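Hypothetical 27.5 kDa protein in SPX19-GCR2 intergenic region (PDB 1JZT) catalyses the epimerization of the S- and R-forms of NAD(P)HX, the hydrated, damaged form of NAD(P)H, so that both epimers can be repaired. Local coordinates at residues A[30-35]-A[99-104]. Sequence-based numbering, arbitrary orientation.
Sequences QLMELA and TEFYKQ
Segments 30-35 and 99-104, on helix 28-46 and at the start of helix 100-111, touch through Met32, Phe101 and Tyr102, with backbones well apart: the nearest CA atoms, those of Met32 and Phe101, are 10.0 Å from each other. No hydrogen bond crosses the gap, and the segments together bury a modest 154 Å². Met32, a selenomethionine here, and Phe101 each point toward the opposite segment, and their side chains run antiparallel, side by side. Both leave the backbone with CG anti to N (chi1 -173° for Met32, -169° for Phe101), continuing the course across that their CA-CB bonds begin. Met32 SE arrives at the edge of the Phe101 ring, near its plane, 3.6 Å from CE2 of Phe101 and 3.8 Å from its CD2. CB and CG of Met32 run alongside the same edge, each 4.1 Å from Phe101 CE2. Tyr102 approaches differently: its side chain lies roughly perpendicular to that of Met32, and its CE1 lies 4.1 Å from Met32 SE. Bent at chi3 (-72°), the Met32 chain keeps its methyl beside the Tyr102 edge, CE 4.2 Å from Tyr102 CE1. The selenium thus sits at two aromatic edges, 4.8 Å from the Phe101 ring centroid. Thr99, the residue just before helix 100-111, lays its CG2 over the centre of one Tyr102 face. Helix 69-83 adjoins the contact: Met32 also touches Asn69 and Asp73, while Glu33 forms a salt bridge with Arg79 and a hydrogen bond with His80. With selenium standing in for the methionine sulfur, Met32 makes Met-aromatic contacts with both ring edges, joining two helices of the Rossmann-like YjeF N-terminal fold next to Asn69 and Asp73 of the predicted NADPHX site.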
loop_
_atom_site.group_PDB
_atom_site.type_symbol
_atom_site.label_atom_id
_atom_site.label_comp_id
_atom_site.label_asym_id
_atom_site.label_seq_id
_atom_site.Cartn_x
_atom_site.Cartn_y
_atom_site.Cartn_z
ATOM N N GLN A 30 -8.178 1.378 13.841
ATOM C CA GLN A 30 -6.955 2.086 14.198
ATOM C C GLN A 30 -5.777 1.674 13.326
ATOM O O GLN A 30 -5.098 2.520 12.738
ATOM C CB GLN A 30 -6.572 1.811 15.649
ATOM C CG GLN A 30 -7.442 2.481 16.702
ATOM C CD GLN A 30 -7.147 1.916 18.077
ATOM O OE1 GLN A 30 -7.631 0.842 18.426
ATOM N NE2 GLN A 30 -6.326 2.621 18.853
ATOM N N LEU A 31 -5.526 0.376 13.251
ATOM C CA LEU A 31 -4.390 -0.116 12.476
ATOM C C LEU A 31 -4.447 0.273 11.000
ATOM O O LEU A 31 -3.434 0.665 10.416
ATOM C CB LEU A 31 -4.281 -1.634 12.621
ATOM C CG LEU A 31 -4.027 -2.137 14.047
ATOM C CD1 LEU A 31 -3.811 -3.647 14.021
ATOM C CD2 LEU A 31 -2.808 -1.438 14.648
HETATM N N MSE A 32 -5.633 0.162 10.409
HETATM C CA MSE A 32 -5.823 0.500 9.007
HETATM C C MSE A 32 -5.637 2.001 8.768
HETATM O O MSE A 32 -5.064 2.418 7.757
HETATM C CB MSE A 32 -7.213 0.041 8.554
HETATM C CG MSE A 32 -7.477 0.182 7.063
HETATM SE SE MSE A 32 -8.939 -0.991 6.493
HETATM C CE MSE A 32 -8.013 -2.685 6.630
ATOM N N GLU A 33 -6.117 2.816 9.704
ATOM C CA GLU A 33 -5.975 4.263 9.587
ATOM C C GLU A 33 -4.491 4.622 9.651
ATOM O O GLU A 33 -3.988 5.399 8.834
ATOM C CB GLU A 33 -6.715 4.959 10.729
ATOM C CG GLU A 33 -6.764 6.473 10.624
ATOM C CD GLU A 33 -7.487 6.959 9.375
ATOM O OE1 GLU A 33 -8.395 6.254 8.874
ATOM O OE2 GLU A 33 -7.159 8.070 8.909
ATOM N N LEU A 34 -3.792 4.054 10.628
ATOM C CA LEU A 34 -2.364 4.318 10.791
ATOM C C LEU A 34 -1.577 3.782 9.594
ATOM O O LEU A 34 -0.663 4.443 9.110
ATOM C CB LEU A 34 -1.854 3.691 12.093
ATOM C CG LEU A 34 -2.343 4.308 13.416
ATOM C CD1 LEU A 34 -1.796 3.493 14.583
ATOM C CD2 LEU A 34 -1.885 5.755 13.524
ATOM N N ALA A 35 -1.942 2.596 9.106
ATOM C CA ALA A 35 -1.251 2.008 7.958
ATOM C C ALA A 35 -1.453 2.856 6.703
ATOM O O ALA A 35 -0.494 3.162 5.986
ATOM C CB ALA A 35 -1.748 0.586 7.710
ATOM N N THR A 99 -18.185 -6.420 4.610
ATOM C CA THR A 99 -17.286 -5.724 5.527
ATOM C C THR A 99 -17.747 -4.275 5.667
ATOM O O THR A 99 -17.585 -3.469 4.749
ATOM C CB THR A 99 -15.837 -5.739 5.001
ATOM O OG1 THR A 99 -15.461 -7.084 4.681
ATOM C CG2 THR A 99 -14.879 -5.190 6.053
ATOM N N GLU A 100 -18.318 -3.951 6.821
ATOM C CA GLU A 100 -18.830 -2.614 7.081
ATOM C C GLU A 100 -17.814 -1.482 6.999
ATOM O O GLU A 100 -18.084 -0.441 6.397
ATOM C CB GLU A 100 -19.505 -2.571 8.451
ATOM C CG GLU A 100 -21.012 -2.589 8.377
ATOM C CD GLU A 100 -21.552 -1.436 7.552
ATOM O OE1 GLU A 100 -21.293 -0.269 7.924
ATOM O OE2 GLU A 100 -22.230 -1.696 6.531
ATOM N N PHE A 101 -16.652 -1.676 7.608
ATOM C CA PHE A 101 -15.634 -0.638 7.611
ATOM C C PHE A 101 -15.201 -0.198 6.213
ATOM O O PHE A 101 -14.933 0.981 5.990
ATOM C CB PHE A 101 -14.425 -1.085 8.440
ATOM C CG PHE A 101 -13.446 0.020 8.709
ATOM C CD1 PHE A 101 -13.885 1.253 9.189
ATOM C CD2 PHE A 101 -12.091 -0.154 8.451
ATOM C CE1 PHE A 101 -12.988 2.300 9.398
ATOM C CE2 PHE A 101 -11.186 0.885 8.655
ATOM C CZ PHE A 101 -11.638 2.115 9.130
ATOM N N TYR A 102 -15.143 -1.131 5.265
ATOM C CA TYR A 102 -14.749 -0.770 3.904
ATOM C C TYR A 102 -15.769 0.190 3.303
ATOM O O TYR A 102 -15.406 1.126 2.593
ATOM C CB TYR A 102 -14.644 -2.011 3.004
ATOM C CG TYR A 102 -13.579 -3.006 3.409
ATOM C CD1 TYR A 102 -12.591 -2.676 4.342
ATOM C CD2 TYR A 102 -13.551 -4.281 2.848
ATOM C CE1 TYR A 102 -11.608 -3.596 4.704
ATOM C CE2 TYR A 102 -12.577 -5.203 3.199
ATOM C CZ TYR A 102 -11.610 -4.860 4.125
ATOM O OH TYR A 102 -10.649 -5.780 4.471
ATOM N N LYS A 103 -17.048 -0.048 3.584
ATOM C CA LYS A 103 -18.116 0.804 3.063
ATOM C C LYS A 103 -17.988 2.198 3.667
ATOM O O LYS A 103 -18.195 3.211 2.989
ATOM C CB LYS A 103 -19.492 0.226 3.419
ATOM C CG LYS A 103 -19.742 -1.217 2.976
ATOM C CD LYS A 103 -21.026 -1.753 3.615
ATOM C CE LYS A 103 -21.307 -3.219 3.271
ATOM N NZ LYS A 103 -21.706 -3.418 1.848
ATOM N N GLN A 104 -17.660 2.245 4.954
ATOM C CA GLN A 104 -17.510 3.518 5.648
ATOM C C GLN A 104 -16.313 4.283 5.088
ATOM O O GLN A 104 -16.363 5.510 4.943
ATOM C CB GLN A 104 -17.334 3.283 7.149
ATOM C CG GLN A 104 -18.548 2.661 7.831
ATOM C CD GLN A 104 -18.275 2.311 9.283
ATOM O OE1 GLN A 104 -17.310 1.607 9.592
ATOM N NE2 GLN A 104 -19.130 2.792 10.183
#